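Local coordinates for Lmo2241 protein (Listeria monocytogenes, PDB 4HAM) that regulates transcription as an antiterminator and probably binds DNA through a winged helix-turn-helix domain of the GntR family, at the interface of chains A and B. Sequence-based numbering; all coordinates share one arbitrary frame. Chains: chain A/B, Lmo2241 protein.

Contact 1: the interface of chains A and B. Residues chain A 118-119, 122, 126; chain B 95, 98-99, 102.
A:Tyr122 and B:Lys99 meet through different first torsions: the tyrosine sets CG beside its backbone N (chi1 -67°), whereas the lysine holds CG anti to N (chi1 -178°) and stays extended beyond it. The ring of A:Tyr122 thus lies on the helix 88-107 of chain B, with B:Lys99 CB over one face, offset toward the rim and 3.9 Å from the ring centroid, in a CH-pi contact. The two side chains run at about a right angle, the methylenes of the lysine passing beneath the ring from CD2 toward CD1. At the far end, the phenol OH of A:Tyr122 comes to 3.4 Å from B:Arg95 CB, and the arginine, bent at chi3, carries its guanidinium away from the ring at 50° to its plane. CD2 of B:Leu98 touches both A:Leu118 CB, at 3.9 Å, and the CE2 edge of A:Tyr122. Further along, B:Ile102 points CD1 at A:Ala119, 3.6 Å from its CA, where the small side chain may allow a close approach of the helices. This is helix-on-helix packing within the four-helix bundle formed by helices 88-107 and 112-127 of both chains; the tyrosine buries more surface than any other residue of the patch. On the other side of B:Ile102 its second branch is also used: the CG2 methyl lies 3.7 Å from A:Ile126 CD1.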
ATOM      1  N   LEU A 118      11.384 -10.261  -2.458  1.00 23.53           N
ATOM      2  CA  LEU A 118      10.654  -9.696  -1.328  1.00 25.91           C
ATOM      3  C   LEU A 118       9.268 -10.317  -1.201  1.00 27.80           C
ATOM      4  O   LEU A 118       8.825 -10.631  -0.093  1.00 25.38           O
ATOM      5  CB  LEU A 118      10.505  -8.182  -1.468  1.00 28.32           C
ATOM      6  CG  LEU A 118      11.757  -7.326  -1.267  1.00 36.57           C
ATOM      7  CD1 LEU A 118      11.437  -5.851  -1.530  1.00 35.17           C
ATOM      8  CD2 LEU A 118      12.344  -7.521   0.129  1.00 35.20           C
ATOM      9  N   ALA A 119       8.574 -10.484  -2.324  1.00 24.28           N
ATOM     10  CA  ALA A 119       7.218 -11.025  -2.266  1.00 27.53           C
ATOM     11  C   ALA A 119       7.226 -12.444  -1.709  1.00 26.03           C
ATOM     12  O   ALA A 119       6.389 -12.806  -0.875  1.00 25.69           O
ATOM     13  CB  ALA A 119       6.554 -10.980  -3.632  1.00 26.15           C
ATOM     14  N   TYR A 122       7.994 -12.199   2.144  1.00 23.84           N
ATOM     15  CA  TYR A 122       6.839 -11.719   2.909  1.00 23.52           C
ATOM     16  C   TYR A 122       5.711 -12.743   2.919  1.00 23.01           C
ATOM     17  O   TYR A 122       5.082 -12.993   3.955  1.00 22.59           O
ATOM     18  CB  TYR A 122       6.339 -10.388   2.347  1.00 24.18           C
ATOM     19  CG  TYR A 122       7.327  -9.266   2.542  1.00 26.05           C
ATOM     20  CD1 TYR A 122       8.286  -9.334   3.546  1.00 28.93           C
ATOM     21  CD2 TYR A 122       7.320  -8.154   1.720  1.00 22.26           C
ATOM     22  CE1 TYR A 122       9.199  -8.317   3.732  1.00 34.61           C
ATOM     23  CE2 TYR A 122       8.234  -7.122   1.904  1.00 23.33           C
ATOM     24  CZ  TYR A 122       9.171  -7.211   2.908  1.00 29.22           C
ATOM     25  OH  TYR A 122      10.090  -6.196   3.099  1.00 31.21           O
ATOM     26  N   ILE A 126       4.181 -14.480   6.239  1.00 21.04           N
ATOM     27  CA  ILE A 126       2.752 -14.415   6.509  1.00 28.29           C
ATOM     28  C   ILE A 126       2.169 -15.806   6.740  1.00 24.93           C
ATOM     29  O   ILE A 126       1.462 -16.032   7.721  1.00 23.32           O
ATOM     30  CB  ILE A 126       2.037 -13.677   5.358  1.00 28.28           C
ATOM     31  CG1 ILE A 126       2.326 -12.184   5.472  1.00 27.47           C
ATOM     32  CG2 ILE A 126       0.529 -13.952   5.364  1.00 32.43           C
ATOM     33  CD1 ILE A 126       2.154 -11.411   4.172  1.00 27.37           C
TER
ATOM     34  N   ARG B  95       8.646  -1.005   1.692  1.00 24.22           N
ATOM     35  CA  ARG B  95       8.691  -2.452   1.929  1.00 24.13           C
ATOM     36  C   ARG B  95       7.592  -2.909   2.884  1.00 23.39           C
ATOM     37  O   ARG B  95       7.001  -3.976   2.707  1.00 25.35           O
ATOM     38  CB  ARG B  95      10.077  -2.887   2.443  1.00 28.42           C
ATOM     39  CG  ARG B  95      11.149  -2.886   1.357  1.00 33.22           C
ATOM     40  CD  ARG B  95      12.406  -3.617   1.812  1.00 36.59           C
ATOM     41  NE  ARG B  95      13.044  -2.926   2.918  1.00 41.11           N
ATOM     42  CZ  ARG B  95      14.097  -2.127   2.791  1.00 42.38           C
ATOM     43  NH1 ARG B  95      14.602  -1.535   3.861  1.00 40.21           N
ATOM     44  NH2 ARG B  95      14.638  -1.920   1.598  1.00 44.49           N
ATOM     45  N   LEU B  98       4.467  -3.094   0.951  1.00 20.32           N
ATOM     46  CA  LEU B  98       4.446  -4.308   0.150  1.00 20.00           C
ATOM     47  C   LEU B  98       3.997  -5.487   1.002  1.00 23.08           C
ATOM     48  O   LEU B  98       3.160  -6.301   0.587  1.00 21.34           O
ATOM     49  CB  LEU B  98       5.835  -4.600  -0.434  1.00 15.96           C
ATOM     50  CG  LEU B  98       5.834  -5.831  -1.344  1.00 16.95           C
ATOM     51  CD1 LEU B  98       4.888  -5.597  -2.517  1.00 20.74           C
ATOM     52  CD2 LEU B  98       7.221  -6.168  -1.849  1.00 19.77           C
ATOM     53  N   LYS B  99       4.551  -5.576   2.204  1.00 19.73           N
ATOM     54  CA  LYS B  99       4.209  -6.686   3.082  1.00 19.49           C
ATOM     55  C   LYS B  99       2.715  -6.694   3.417  1.00 22.52           C
ATOM     56  O   LYS B  99       2.053  -7.733   3.301  1.00 21.26           O
ATOM     57  CB  LYS B  99       5.057  -6.679   4.359  1.00 21.75           C
ATOM     58  CG  LYS B  99       4.740  -7.859   5.241  1.00 26.24           C
ATOM     59  CD  LYS B  99       5.795  -8.101   6.295  1.00 32.84           C
ATOM     60  CE  LYS B  99       5.513  -9.421   6.983  1.00 42.25           C
ATOM     61  NZ  LYS B  99       6.440  -9.663   8.124  1.00 46.58           N
ATOM     62  N   ILE B 102       0.588  -7.686   0.400  1.00 21.32           N
ATOM     63  CA  ILE B 102       0.641  -9.128   0.214  1.00 23.83           C
ATOM     64  C   ILE B 102      -0.242  -9.860   1.229  1.00 25.20           C
ATOM     65  O   ILE B 102      -0.975 -10.782   0.864  1.00 21.80           O
ATOM     66  CB  ILE B 102       2.081  -9.629   0.257  1.00 21.58           C
ATOM     67  CG1 ILE B 102       2.804  -9.188  -1.026  1.00 21.92           C
ATOM     68  CG2 ILE B 102       2.133 -11.155   0.443  1.00 19.23           C
ATOM     69  CD1 ILE B 102       4.279  -9.457  -1.015  1.00 26.56           C
TER

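Contact 2: the interface of chains A and B. Residues chain A 104-105, 108, 110; chain B 90-91, 94-95.
At the apolar centre the methyl CG2 of B:Thr94 lies against A:Leu105, 3.5 Å from CD2, the two side chains lying alongside each other and pointing opposite ways. The CB of A:Asp104 flanks the same methyl at 3.7 Å. Beyond it, CD1 of A:Leu108 touches the aliphatic part of B:Lys90, 3.7 Å from CG, the two side chains crossing at about a right angle. A:Val110 meets B:Leu91 through CG2 and CD2. B:Thr94 is turned (chi1 -55°) with OG1 beside its own backbone N and CG2 anti to it, which puts the methyl against A:Leu105. The same turn lets the hydroxyl OG1 of B:Thr94 bond back to B:Lys90 O at 2.7 Å, tilted 35° from the carbonyl plane. Toward the rim, OG1 of B:Thr94 also binds water 1, 2.7 Å away, which reaches the carboxylate OD2 of A:Asp104. Water 2 joins that OD2 to the side-chain amine NZ of B:Lys90, 2.9 Å from the water. A:Asp104 OD2 and B:Lys90 NZ stay 4.7 Å apart, so their attraction is probably relayed by solvent. The patch joins the start of helix 88-107 in chain B to the end of the same helix in chain A and the turn leading into helix 112-127.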
ATOM      1  N   ASP A 104       6.448   2.627  -6.497  1.00 20.71           N
ATOM      2  CA  ASP A 104       7.305   3.294  -5.515  1.00 20.55           C
ATOM      3  C   ASP A 104       8.665   2.612  -5.386  1.00 22.35           C
ATOM      4  O   ASP A 104       9.702   3.278  -5.381  1.00 24.33           O
ATOM      5  CB  ASP A 104       6.620   3.401  -4.151  1.00 22.26           C
ATOM      6  CG  ASP A 104       5.524   4.456  -4.122  1.00 30.23           C
ATOM      7  OD1 ASP A 104       5.371   5.204  -5.114  1.00 31.29           O
ATOM      8  OD2 ASP A 104       4.820   4.544  -3.094  1.00 33.94           O
ATOM      9  N   LEU A 105       8.660   1.288  -5.287  1.00 19.67           N
ATOM     10  CA  LEU A 105       9.894   0.523  -5.217  1.00 23.01           C
ATOM     11  C   LEU A 105      10.749   0.725  -6.480  1.00 28.75           C
ATOM     12  O   LEU A 105      11.948   0.967  -6.385  1.00 27.14           O
ATOM     13  CB  LEU A 105       9.588  -0.967  -5.034  1.00 22.17           C
ATOM     14  CG  LEU A 105       8.965  -1.384  -3.699  1.00 23.10           C
ATOM     15  CD1 LEU A 105       8.416  -2.799  -3.790  1.00 25.66           C
ATOM     16  CD2 LEU A 105       9.973  -1.265  -2.555  1.00 26.11           C
ATOM     17  N   LEU A 108      12.446   3.933  -6.550  1.00 26.06           N
ATOM     18  CA  LEU A 108      13.530   3.973  -5.583  1.00 28.60           C
ATOM     19  C   LEU A 108      14.702   3.071  -5.985  1.00 32.17           C
ATOM     20  O   LEU A 108      15.659   2.913  -5.229  1.00 37.21           O
ATOM     21  CB  LEU A 108      13.006   3.594  -4.202  1.00 27.47           C
ATOM     22  CG  LEU A 108      12.053   4.618  -3.575  1.00 29.23           C
ATOM     23  CD1 LEU A 108      11.300   4.006  -2.419  1.00 29.67           C
ATOM     24  CD2 LEU A 108      12.827   5.846  -3.107  1.00 32.36           C
ATOM     25  N   VAL A 110      14.595  -0.283  -6.943  1.00 29.06           N
ATOM     26  CA  VAL A 110      14.465  -1.714  -6.675  1.00 27.26           C
ATOM     27  C   VAL A 110      13.974  -2.418  -7.941  1.00 32.42           C
ATOM     28  O   VAL A 110      12.920  -2.084  -8.469  1.00 35.80           O
ATOM     29  CB  VAL A 110      13.475  -1.973  -5.523  1.00 29.74           C
ATOM     30  CG1 VAL A 110      13.387  -3.462  -5.196  1.00 28.09           C
ATOM     31  CG2 VAL A 110      13.877  -1.182  -4.284  1.00 33.30           C
TER
ATOM     32  N   LYS B  90      12.312   5.842   3.319  1.00 31.37           N
ATOM     33  CA  LYS B  90      11.242   5.669   2.338  1.00 31.94           C
ATOM     34  C   LYS B  90      11.210   4.227   1.834  1.00 29.60           C
ATOM     35  O   LYS B  90      10.139   3.655   1.636  1.00 27.87           O
ATOM     36  CB  LYS B  90      11.386   6.657   1.170  1.00 29.29           C
ATOM     37  CG  LYS B  90      10.279   6.571   0.107  1.00 31.54           C
ATOM     38  CD  LYS B  90       8.943   7.079   0.637  1.00 36.93           C
ATOM     39  CE  LYS B  90       7.893   7.151  -0.469  1.00 37.32           C
ATOM     40  NZ  LYS B  90       6.565   7.553   0.072  1.00 38.27           N
ATOM     41  N   LEU B  91      12.389   3.645   1.631  1.00 30.62           N
ATOM     42  CA  LEU B  91      12.508   2.254   1.204  1.00 26.47           C
ATOM     43  C   LEU B  91      11.872   1.315   2.218  1.00 30.14           C
ATOM     44  O   LEU B  91      11.100   0.416   1.861  1.00 25.05           O
ATOM     45  CB  LEU B  91      13.979   1.883   1.038  1.00 30.64           C
ATOM     46  CG  LEU B  91      14.550   1.847  -0.373  1.00 39.76           C
ATOM     47  CD1 LEU B  91      16.068   1.656  -0.332  1.00 42.14           C
ATOM     48  CD2 LEU B  91      13.872   0.743  -1.172  1.00 40.73           C
ATOM     49  N   THR B  94       8.156   1.649   2.272  1.00 23.04           N
ATOM     50  CA  THR B  94       7.568   1.083   1.067  1.00 23.73           C
ATOM     51  C   THR B  94       7.581  -0.435   1.131  1.00 21.84           C
ATOM     52  O   THR B  94       6.625  -1.086   0.712  1.00 22.84           O
ATOM     53  CB  THR B  94       8.283   1.591  -0.204  1.00 23.85           C
ATOM     54  OG1 THR B  94       8.267   3.025  -0.219  1.00 26.00           O
ATOM     55  CG2 THR B  94       7.560   1.084  -1.452  1.00 25.60           C
ATOM     56  N   ARG B  95       8.646  -1.005   1.692  1.00 24.22           N
ATOM     57  CA  ARG B  95       8.691  -2.452   1.929  1.00 24.13           C
ATOM     58  C   ARG B  95       7.592  -2.909   2.884  1.00 23.39           C
ATOM     59  O   ARG B  95       7.001  -3.976   2.707  1.00 25.35           O
ATOM     60  CB  ARG B  95      10.077  -2.887   2.443  1.00 28.42           C
ATOM     61  CG  ARG B  95      11.149  -2.886   1.357  1.00 33.22           C
ATOM     62  CD  ARG B  95      12.406  -3.617   1.812  1.00 36.59           C
ATOM     63  NE  ARG B  95      13.044  -2.926   2.918  1.00 41.11           N
ATOM     64  CZ  ARG B  95      14.097  -2.127   2.791  1.00 42.38           C
ATOM     65  NH1 ARG B  95      14.602  -1.535   3.861  1.00 40.21           N
ATOM     66  NH2 ARG B  95      14.638  -1.920   1.598  1.00 44.49           N
TER
HETATM   67  O   HOH W   1       5.867   4.196  -0.547  1.00 28.78           O
HETATM   68  O   HOH W   2       4.878   7.076  -2.296  1.00 37.45           O

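Contact 3: the interface of chains A and B. Residues chain A 21, 24-25, 28, 126; chain B 103, 106-107.
A:Gln21, A:Lys24, A:Glu25 and A:Val28 lie along one side of helix 15-29, which meets B:Leu103, B:Val106 and B:Tyr107 on the last turns of helix 88-107, all with helical backbone torsions. B:Leu103 is the central knob and hides more surface than any other residue here. With CG anti to its backbone N (chi1 169°), its two methyls spread over chain A: CD2 lies 3.4 Å from the backbone carbonyl O of A:Gln21 and also touches the amide NE2 of that residue. CD1 of B:Leu103 rests 3.7 Å from A:Glu25 CA. A:Ile126 closes the other side, its CG2 touching that CD1 and its own CD1 methyl reaching the backbone N of B:Leu103 at 3.5 Å. A:Lys24 passes at about a right angle to B:Tyr107, with CG above the CB-bearing end of the ring, 3.4 Å from the tyrosine CG. CD of A:Lys24 lies beside B:Tyr107 CB, 3.5 Å away, and the bend at chi3 (-67°) turns CE and NZ toward A:Gln21 OE1, a weak bond within the chain. A:Val28 packs through CG1 against B:Val106 CG1 at 3.9 Å, and its CG2 meets the backbone side of B:Tyr107. Because helix 15-29 belongs to the GntR-type winged helix-turn-helix region, this contact seats the presumed DNA-binding unit of one chain on the partner's bundle helix, and may thereby influence its orientation.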
ATOM      1  N   GLN A  21      -4.532  -6.048  11.136  1.00 19.83           N
ATOM      2  CA  GLN A  21      -3.653  -6.824  10.255  1.00 19.48           C
ATOM      3  C   GLN A  21      -3.060  -8.047  10.946  1.00 21.35           C
ATOM      4  O   GLN A  21      -2.842  -9.069  10.306  1.00 23.70           O
ATOM      5  CB  GLN A  21      -2.550  -5.948   9.638  1.00 18.64           C
ATOM      6  CG  GLN A  21      -3.073  -4.851   8.684  1.00 25.76           C
ATOM      7  CD  GLN A  21      -3.669  -5.426   7.403  1.00 30.01           C
ATOM      8  OE1 GLN A  21      -4.874  -5.677   7.319  1.00 26.46           O
ATOM      9  NE2 GLN A  21      -2.821  -5.657   6.411  1.00 28.26           N
ATOM     10  N   LYS A  24      -5.878 -10.679  11.029  0.59 17.03           N
ATOM     11  CA  LYS A  24      -5.973 -11.220   9.674  0.59 17.44           C
ATOM     12  C   LYS A  24      -4.854 -12.235   9.384  0.59 18.53           C
ATOM     13  O   LYS A  24      -5.101 -13.321   8.851  0.59 19.24           O
ATOM     14  CB  LYS A  24      -5.916 -10.072   8.657  0.59 20.18           C
ATOM     15  CG  LYS A  24      -6.210 -10.487   7.229  0.59 18.40           C
ATOM     16  CD  LYS A  24      -6.061  -9.331   6.232  0.59 18.87           C
ATOM     17  CE  LYS A  24      -7.119  -8.248   6.431  0.59 19.30           C
ATOM     18  NZ  LYS A  24      -7.068  -7.190   5.370  0.59 22.09           N
ATOM     19  N   GLU A  25      -3.625 -11.867   9.735  1.00 18.68           N
ATOM     20  CA  GLU A  25      -2.455 -12.728   9.526  1.00 18.76           C
ATOM     21  C   GLU A  25      -2.563 -14.024  10.328  1.00 17.26           C
ATOM     22  O   GLU A  25      -2.185 -15.095   9.859  1.00 20.50           O
ATOM     23  CB  GLU A  25      -1.161 -11.985   9.913  1.00 18.52           C
ATOM     24  CG  GLU A  25       0.113 -12.686   9.426  1.00 22.08           C
ATOM     25  CD  GLU A  25       1.383 -12.033   9.959  1.00 25.34           C
ATOM     26  OE1 GLU A  25       1.290 -10.955  10.589  1.00 28.67           O
ATOM     27  OE2 GLU A  25       2.470 -12.594   9.732  1.00 26.96           O
ATOM     28  N   VAL A  28      -4.799 -16.227   8.482  1.00 21.80           N
ATOM     29  CA  VAL A  28      -4.046 -16.812   7.371  1.00 25.26           C
ATOM     30  C   VAL A  28      -3.147 -17.966   7.823  1.00 22.50           C
ATOM     31  O   VAL A  28      -3.068 -18.993   7.156  1.00 23.50           O
ATOM     32  CB  VAL A  28      -3.212 -15.752   6.620  1.00 26.36           C
ATOM     33  CG1 VAL A  28      -2.215 -16.420   5.678  1.00 24.94           C
ATOM     34  CG2 VAL A  28      -4.141 -14.802   5.857  1.00 21.37           C
ATOM     35  N   ILE A 126       4.181 -14.480   6.239  1.00 21.04           N
ATOM     36  CA  ILE A 126       2.752 -14.415   6.509  1.00 28.29           C
ATOM     37  C   ILE A 126       2.169 -15.806   6.740  1.00 24.93           C
ATOM     38  O   ILE A 126       1.462 -16.032   7.721  1.00 23.32           O
ATOM     39  CB  ILE A 126       2.037 -13.677   5.358  1.00 28.28           C
ATOM     40  CG1 ILE A 126       2.326 -12.184   5.472  1.00 27.47           C
ATOM     41  CG2 ILE A 126       0.529 -13.952   5.364  1.00 32.43           C
ATOM     42  CD1 ILE A 126       2.154 -11.411   4.172  1.00 27.37           C
TER
ATOM     43  N   LEU B 103      -0.188  -9.447   2.493  1.00 21.74           N
ATOM     44  CA  LEU B 103      -1.080 -10.028   3.495  1.00 20.97           C
ATOM     45  C   LEU B 103      -2.539  -9.883   3.061  1.00 25.87           C
ATOM     46  O   LEU B 103      -3.328 -10.830   3.168  1.00 22.80           O
ATOM     47  CB  LEU B 103      -0.866  -9.381   4.859  1.00 21.02           C
ATOM     48  CG  LEU B 103      -1.907  -9.715   5.933  1.00 21.84           C
ATOM     49  CD1 LEU B 103      -1.935 -11.214   6.234  1.00 23.63           C
ATOM     50  CD2 LEU B 103      -1.635  -8.920   7.182  1.00 24.67           C
ATOM     51  N   VAL B 106      -3.314 -12.270   0.105  1.00 27.74           N
ATOM     52  CA  VAL B 106      -3.317 -13.659   0.558  1.00 25.60           C
ATOM     53  C   VAL B 106      -4.579 -13.961   1.365  1.00 29.32           C
ATOM     54  O   VAL B 106      -5.208 -15.003   1.170  1.00 29.13           O
ATOM     55  CB  VAL B 106      -2.038 -14.036   1.345  1.00 25.36           C
ATOM     56  CG1 VAL B 106      -2.177 -15.438   1.940  1.00 24.40           C
ATOM     57  CG2 VAL B 106      -0.815 -13.976   0.438  1.00 24.34           C
ATOM     58  N   TYR B 107      -4.972 -13.031   2.233  1.00 24.57           N
ATOM     59  CA  TYR B 107      -6.202 -13.192   2.982  1.00 27.50           C
ATOM     60  C   TYR B 107      -7.425 -13.299   2.063  1.00 27.91           C
ATOM     61  O   TYR B 107      -8.366 -14.042   2.344  1.00 29.61           O
ATOM     62  CB  TYR B 107      -6.416 -12.062   4.005  1.00 30.74           C
ATOM     63  CG  TYR B 107      -7.745 -12.233   4.689  1.00 26.00           C
ATOM     64  CD1 TYR B 107      -7.901 -13.176   5.697  1.00 22.33           C
ATOM     65  CD2 TYR B 107      -8.866 -11.510   4.284  1.00 24.54           C
ATOM     66  CE1 TYR B 107      -9.123 -13.384   6.297  1.00 23.63           C
ATOM     67  CE2 TYR B 107     -10.106 -11.711   4.896  1.00 22.73           C
ATOM     68  CZ  TYR B 107     -10.218 -12.658   5.897  1.00 19.90           C
ATOM     69  OH  TYR B 107     -11.429 -12.876   6.517  1.00 22.95           O
TER

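Helix 88-107 of chain B runs through the whole series: its start serves contact 2, its middle contact 1 and its end contact 3. Contact 1 lies between the others, about 12 Å from contact 2 and 11 Å from contact 3 between C-alpha centres, while contacts 2 and 3 are about 21 Å apart. B:Arg95 links contacts 1 and 2, and A:Ile126 links contacts 1 and 3. Two-fold symmetry repeats each contact with the chains exchanged, giving an interface that runs along the bundle and reaches helix 15-29 of each chain. Such an extensive seam is consistent with a dimer that sets the two winged helix-turn-helix domains at a defined spacing.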